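Local atomic coordinates of putative uronate isomerase (Thermotoga maritima, PDB entry 4NAR), a protein that is of unestablished function but may be a lactate racemase-like enzyme. Residues K190-V195 and L292-V297; R325-H330 and K336-K341. One frame throughout, in Å; residues are numbered along the deposited sequence.

Contact 1: K190-V195 and L292-V297; sequences KLIGTV and LQRPGV
R294 reaches across to the backbone carbonyl of I192, and this one polar grip carries most of the contact. NH2 of R294 donates to I192 O at 3.0 Å, with an N-H...O angle of 146°. The bond is bent at both ends: the nitrogen lies 26° off the carbonyl plane, and the oxygen sits somewhat out of the guanidinium plane. G193 O also lies at the guanidinium edge, close to its plane, but 3.9 Å from NH2 of R294.

Water 1 doubles the link. It donates to I192 O at 2.6 Å and accepts from NE of R294 at 3.1 Å, so that NE and NH2 both hold the same carbonyl, one through the water and one directly. The arginine can span the gap because its chain runs extended from CG to NE, with CG anti to the carbonyl carbon (chi1 -83°).

Beyond the polar atoms the touch is slight: the CG2 methyl of I192 lies 4.3 Å from NE of R294, a loose van der Waals approach.

Within 190-195, the gripped carbonyl belongs to a type II beta turn from L191 to T194, just where helix 188-191 ends. OG1 of T194 braces the turn with a 2.6 Å bond to L191 O, in the carbonyl plane and on a lone pair. G193, at positive phi, takes the third position of the turn.

Strand 419-422 backs the joint: D421 forms a salt bridge with NH1 of R294, and L419 packs against both I192 and R294. The contact thus ties the end of helix 188-191 to the loop between helix 287-290 and strand 298-299.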
loop_
_atom_site.group_PDB
_atom_site.type_symbol
_atom_site.label_atom_id
_atom_site.label_comp_id
_atom_site.label_asym_id
_atom_site.label_seq_id
_atom_site.Cartn_x
_atom_site.Cartn_y
_atom_site.Cartn_z
ATOM N N LYS A 190 6.018 14.117 -7.787
ATOM C CA LYS A 190 5.194 15.158 -7.166
ATOM C C LYS A 190 4.325 14.615 -6.026
ATOM O O LYS A 190 4.110 15.290 -5.008
ATOM C CB LYS A 190 4.299 15.830 -8.205
ATOM C CG LYS A 190 5.053 16.403 -9.385
ATOM C CD LYS A 190 4.858 17.904 -9.510
ATOM C CE LYS A 190 5.251 18.393 -10.912
ATOM N NZ LYS A 190 5.811 19.787 -10.882
ATOM N N LEU A 191 3.823 13.394 -6.202
ATOM C CA LEU A 191 2.767 12.865 -5.336
ATOM C C LEU A 191 3.251 12.279 -3.996
ATOM O O LEU A 191 2.715 12.625 -2.926
ATOM C CB LEU A 191 1.912 11.837 -6.102
ATOM C CG LEU A 191 0.609 11.369 -5.433
ATOM C CD1 LEU A 191 -0.548 11.326 -6.439
ATOM C CD2 LEU A 191 0.795 10.003 -4.764
ATOM N N ILE A 192 4.247 11.394 -4.045
ATOM C CA ILE A 192 4.649 10.661 -2.840
ATOM C C ILE A 192 4.941 11.591 -1.644
ATOM O O ILE A 192 5.545 12.664 -1.806
ATOM C CB ILE A 192 5.840 9.708 -3.117
ATOM C CG1 ILE A 192 5.974 8.670 -1.996
ATOM C CG2 ILE A 192 7.148 10.487 -3.345
ATOM C CD1 ILE A 192 6.810 7.442 -2.391
ATOM N N GLY A 193 4.464 11.205 -0.458
ATOM C CA GLY A 193 4.644 12.027 0.732
ATOM C C GLY A 193 3.877 13.355 0.783
ATOM O O GLY A 193 4.278 14.271 1.504
ATOM N N THR A 194 2.775 13.464 0.039
ATOM C CA THR A 194 1.846 14.588 0.180
ATOM C C THR A 194 0.569 14.108 0.870
ATOM O O THR A 194 0.058 13.035 0.552
ATOM C CB THR A 194 1.445 15.173 -1.193
ATOM O OG1 THR A 194 0.785 14.157 -1.973
ATOM C CG2 THR A 194 2.666 15.696 -1.948
ATOM N N VAL A 195 0.048 14.902 1.805
ATOM C CA VAL A 195 -1.172 14.542 2.520
ATOM C C VAL A 195 -2.381 14.469 1.580
ATOM O O VAL A 195 -3.186 13.536 1.662
ATOM C CB VAL A 195 -1.464 15.532 3.685
ATOM C CG1 VAL A 195 -2.816 15.205 4.356
ATOM C CG2 VAL A 195 -0.318 15.496 4.712
ATOM N N LEU A 292 12.867 6.283 -4.290
ATOM C CA LEU A 292 14.049 6.998 -4.749
ATOM C C LEU A 292 13.760 7.981 -5.894
ATOM O O LEU A 292 14.687 8.445 -6.562
ATOM C CB LEU A 292 15.130 5.990 -5.157
ATOM C CG LEU A 292 15.615 5.078 -4.007
ATOM C CD1 LEU A 292 16.538 3.950 -4.495
ATOM C CD2 LEU A 292 16.286 5.903 -2.882
ATOM N N GLN A 293 12.490 8.316 -6.112
ATOM C CA GLN A 293 12.112 9.095 -7.306
ATOM C C GLN A 293 11.825 10.588 -7.122
ATOM O O GLN A 293 11.465 11.265 -8.091
ATOM C CB GLN A 293 10.927 8.444 -8.025
ATOM C CG GLN A 293 11.278 7.148 -8.738
ATOM C CD GLN A 293 10.108 6.598 -9.542
ATOM O OE1 GLN A 293 9.324 7.359 -10.146
ATOM N NE2 GLN A 293 9.971 5.266 -9.539
ATOM N N ARG A 294 11.957 11.111 -5.902
ATOM C CA ARG A 294 11.983 12.562 -5.752
ATOM C C ARG A 294 13.066 13.168 -6.645
ATOM O O ARG A 294 14.115 12.539 -6.887
ATOM C CB ARG A 294 12.143 12.978 -4.293
ATOM C CG ARG A 294 10.796 12.953 -3.593
ATOM C CD ARG A 294 10.764 13.748 -2.318
ATOM N NE ARG A 294 9.379 13.874 -1.883
ATOM C CZ ARG A 294 8.998 14.188 -0.648
ATOM N NH1 ARG A 294 9.907 14.425 0.294
ATOM N NH2 ARG A 294 7.698 14.252 -0.356
ATOM N N PRO A 295 12.798 14.370 -7.182
ATOM C CA PRO A 295 13.743 14.928 -8.154
ATOM C C PRO A 295 15.100 15.185 -7.503
ATOM O O PRO A 295 15.151 15.692 -6.365
ATOM C CB PRO A 295 13.082 16.246 -8.584
ATOM C CG PRO A 295 12.080 16.565 -7.528
ATOM C CD PRO A 295 11.629 15.245 -6.964
ATOM N N GLY A 296 16.171 14.808 -8.205
ATOM C CA GLY A 296 17.520 15.007 -7.706
ATOM C C GLY A 296 18.076 13.860 -6.867
ATOM O O GLY A 296 19.284 13.844 -6.568
ATOM N N VAL A 297 17.224 12.907 -6.471
ATOM C CA VAL A 297 17.707 11.809 -5.624
ATOM C C VAL A 297 18.619 10.843 -6.393
ATOM O O VAL A 297 19.690 10.455 -5.913
ATOM C CB VAL A 297 16.566 11.074 -4.872
ATOM C CG1 VAL A 297 17.087 9.836 -4.186
ATOM C CG2 VAL A 297 15.967 11.989 -3.827
HETATM O O HOH W 1 6.841 14.013 -3.671
#

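Contact 2: R325-H330 and K336-K341; sequences REIGYH and KWYLKK
E326 and I327, in the last turn of helix 318-327, meet the ring of Y338 on helix 332-341. E326 touches the ring's hydroxyl only at its margin, its CB 4.4 Å from OH of Y338. Water 2 lies at the ring edge, in its plane, 2.9 Å from OH of Y338, and makes a weak, long bond to E326 O.

I327 supplies most of the packing. Its CG1 sits 3.6 Å from the centroid of the Y338 ring and only 13° off the normal, a CH-pi contact over the middle of one face. CD1 continues toward the rim, 3.6 Å from CD1 of Y338. Both side chains leave their helices with the gamma atom anti to the backbone N (chi1 -165° for CG1 of I327, -175° for CG of Y338), which brings them together across a CA-CA gap of 8.0 Å. V335, F345 and V353 also pack on I327.

At G328, with positive phi, the chain leaves the helix and leads to H330, whose side chain packs on V335 of helix 332-341.

Dispersion and CH-pi attraction therefore hold the ring against I327, together with H342 stacked on it and F345 meeting it edge-to-face, while its hydroxyl is linked to E326 O only loosely, through water 2.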
loop_
_atom_site.group_PDB
_atom_site.type_symbol
_atom_site.label_atom_id
_atom_site.label_comp_id
_atom_site.label_asym_id
_atom_site.label_seq_id
_atom_site.Cartn_x
_atom_site.Cartn_y
_atom_site.Cartn_z
ATOM N N ARG A 325 3.814 -8.589 -17.981
ATOM C CA ARG A 325 4.755 -9.095 -18.982
ATOM C C ARG A 325 4.399 -8.678 -20.421
ATOM O O ARG A 325 5.293 -8.481 -21.242
ATOM C CB ARG A 325 4.878 -10.622 -18.887
ATOM C CG ARG A 325 5.686 -11.116 -17.686
ATOM C CD ARG A 325 5.799 -12.656 -17.638
ATOM N NE ARG A 325 4.643 -13.283 -16.989
ATOM C CZ ARG A 325 3.722 -14.031 -17.607
ATOM N NH1 ARG A 325 3.813 -14.263 -18.911
ATOM N NH2 ARG A 325 2.711 -14.557 -16.913
ATOM N N GLU A 326 3.106 -8.550 -20.727
ATOM C CA GLU A 326 2.680 -8.061 -22.043
ATOM C C GLU A 326 3.201 -6.648 -22.328
ATOM O O GLU A 326 3.901 -6.412 -23.322
ATOM C CB GLU A 326 1.152 -8.066 -22.164
ATOM C CG GLU A 326 0.589 -9.188 -23.034
ATOM C CD GLU A 326 -0.745 -9.743 -22.511
ATOM O OE1 GLU A 326 -1.615 -8.932 -22.088
ATOM O OE2 GLU A 326 -0.916 -10.992 -22.520
ATOM N N ILE A 327 2.851 -5.704 -21.461
ATOM C CA ILE A 327 3.223 -4.319 -21.696
ATOM C C ILE A 327 4.697 -4.029 -21.332
ATOM O O ILE A 327 5.357 -3.229 -21.998
ATOM C CB ILE A 327 2.248 -3.339 -20.974
ATOM C CG1 ILE A 327 2.404 -1.913 -21.516
ATOM C CG2 ILE A 327 2.394 -3.405 -19.431
ATOM C CD1 ILE A 327 1.617 -0.892 -20.723
ATOM N N GLY A 328 5.209 -4.679 -20.285
ATOM C CA GLY A 328 6.570 -4.420 -19.833
ATOM C C GLY A 328 6.724 -3.029 -19.219
ATOM O O GLY A 328 5.761 -2.234 -19.138
ATOM N N TYR A 329 7.945 -2.709 -18.798
ATOM C CA TYR A 329 8.165 -1.496 -18.014
ATOM C C TYR A 329 8.650 -0.318 -18.850
ATOM O O TYR A 329 9.726 -0.361 -19.442
ATOM C CB TYR A 329 9.115 -1.796 -16.860
ATOM C CG TYR A 329 8.498 -2.688 -15.796
ATOM C CD1 TYR A 329 7.834 -2.134 -14.697
ATOM C CD2 TYR A 329 8.574 -4.074 -15.886
ATOM C CE1 TYR A 329 7.263 -2.942 -13.710
ATOM C CE2 TYR A 329 8.019 -4.890 -14.905
ATOM C CZ TYR A 329 7.360 -4.314 -13.815
ATOM O OH TYR A 329 6.788 -5.104 -12.831
ATOM N N HIS A 330 7.853 0.747 -18.869
ATOM C CA HIS A 330 8.094 1.881 -19.751
ATOM C C HIS A 330 7.673 3.198 -19.108
ATOM O O HIS A 330 7.002 3.201 -18.071
ATOM C CB HIS A 330 7.288 1.710 -21.038
ATOM C CG HIS A 330 7.604 0.455 -21.797
ATOM N ND1 HIS A 330 8.546 0.414 -22.798
ATOM C CD2 HIS A 330 7.085 -0.799 -21.707
ATOM C CE1 HIS A 330 8.600 -0.813 -23.301
ATOM N NE2 HIS A 330 7.729 -1.564 -22.653
ATOM N N LYS A 336 0.795 5.761 -22.282
ATOM C CA LYS A 336 -0.361 6.471 -22.828
ATOM C C LYS A 336 -0.582 6.104 -24.286
ATOM O O LYS A 336 -1.718 5.923 -24.723
ATOM C CB LYS A 336 -0.168 7.980 -22.715
ATOM C CG LYS A 336 -0.487 8.535 -21.345
ATOM C CD LYS A 336 0.319 9.797 -21.107
ATOM C CE LYS A 336 -0.442 10.785 -20.256
ATOM N NZ LYS A 336 -0.731 12.027 -21.032
ATOM N N TRP A 337 0.517 5.998 -25.030
ATOM C CA TRP A 337 0.464 5.591 -26.424
ATOM C C TRP A 337 -0.035 4.147 -26.544
ATOM O O TRP A 337 -0.851 3.816 -27.412
ATOM C CB TRP A 337 1.847 5.724 -27.059
ATOM C CG TRP A 337 1.959 5.024 -28.385
ATOM C CD1 TRP A 337 1.586 5.516 -29.609
ATOM C CD2 TRP A 337 2.478 3.705 -28.625
ATOM N NE1 TRP A 337 1.840 4.582 -30.592
ATOM C CE2 TRP A 337 2.392 3.459 -30.014
ATOM C CE3 TRP A 337 3.015 2.704 -27.800
ATOM C CZ2 TRP A 337 2.818 2.266 -30.600
ATOM C CZ3 TRP A 337 3.431 1.510 -28.380
ATOM C CH2 TRP A 337 3.331 1.302 -29.766
ATOM N N TYR A 338 0.463 3.287 -25.667
ATOM C CA TYR A 338 0.090 1.874 -25.686
ATOM C C TYR A 338 -1.416 1.726 -25.401
ATOM O O TYR A 338 -2.072 0.814 -25.911
ATOM C CB TYR A 338 0.927 1.114 -24.652
ATOM C CG TYR A 338 0.726 -0.380 -24.635
ATOM C CD1 TYR A 338 -0.205 -0.968 -23.786
ATOM C CD2 TYR A 338 1.492 -1.214 -25.440
ATOM C CE1 TYR A 338 -0.382 -2.350 -23.748
ATOM C CE2 TYR A 338 1.318 -2.599 -25.412
ATOM C CZ TYR A 338 0.379 -3.154 -24.558
ATOM O OH TYR A 338 0.185 -4.511 -24.523
ATOM N N LEU A 339 -1.957 2.630 -24.585
ATOM C CA LEU A 339 -3.380 2.607 -24.255
ATOM C C LEU A 339 -4.272 3.179 -25.367
ATOM O O LEU A 339 -5.465 2.858 -25.447
ATOM C CB LEU A 339 -3.638 3.290 -22.909
ATOM C CG LEU A 339 -3.050 2.435 -21.782
ATOM C CD1 LEU A 339 -2.792 3.282 -20.547
ATOM C CD2 LEU A 339 -3.983 1.297 -21.447
ATOM N N LYS A 340 -3.702 4.025 -26.220
ATOM C CA LYS A 340 -4.414 4.397 -27.431
ATOM C C LYS A 340 -4.582 3.147 -28.278
ATOM O O LYS A 340 -5.665 2.898 -28.800
ATOM C CB LYS A 340 -3.685 5.500 -28.200
ATOM C CG LYS A 340 -3.781 6.854 -27.524
ATOM C CD LYS A 340 -5.211 7.131 -27.056
ATOM C CE LYS A 340 -5.265 8.273 -26.035
ATOM N NZ LYS A 340 -6.655 8.797 -25.848
ATOM N N LYS A 341 -3.522 2.344 -28.371
ATOM C CA LYS A 341 -3.556 1.085 -29.120
ATOM C C LYS A 341 -4.382 -0.013 -28.443
ATOM O O LYS A 341 -5.045 -0.806 -29.116
ATOM C CB LYS A 341 -2.135 0.563 -29.354
ATOM C CG LYS A 341 -1.430 1.156 -30.555
ATOM C CD LYS A 341 -0.095 0.439 -30.773
ATOM C CE LYS A 341 -0.264 -1.090 -30.651
ATOM N NZ LYS A 341 0.919 -1.744 -29.995
HETATM O O HOH W 2 2.083 -5.991 -26.203
#

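Contact 1 closes before contact 2 opens along the chain, and their centres lie 24 Å apart, with nearest atoms about 9 Å apart and not touching. Contact 1 is a long-range join, its segments 97 residues apart, whereas contact 2 links two successive helices, 318-327 and 332-341, across a short connection. Helix 173-186 touches both: A183 and M186 pack on L191 of contact 1, and W181 and L185 pack on L339 and K336 of contact 2. V297 also bonds through its backbone to L268 at the start of a strand in the five-stranded parallel sheet. Contact 1 thus adjoins that sheet, while contact 2 lies farther from the chain's centre (23 against 16 Å, centre to centre).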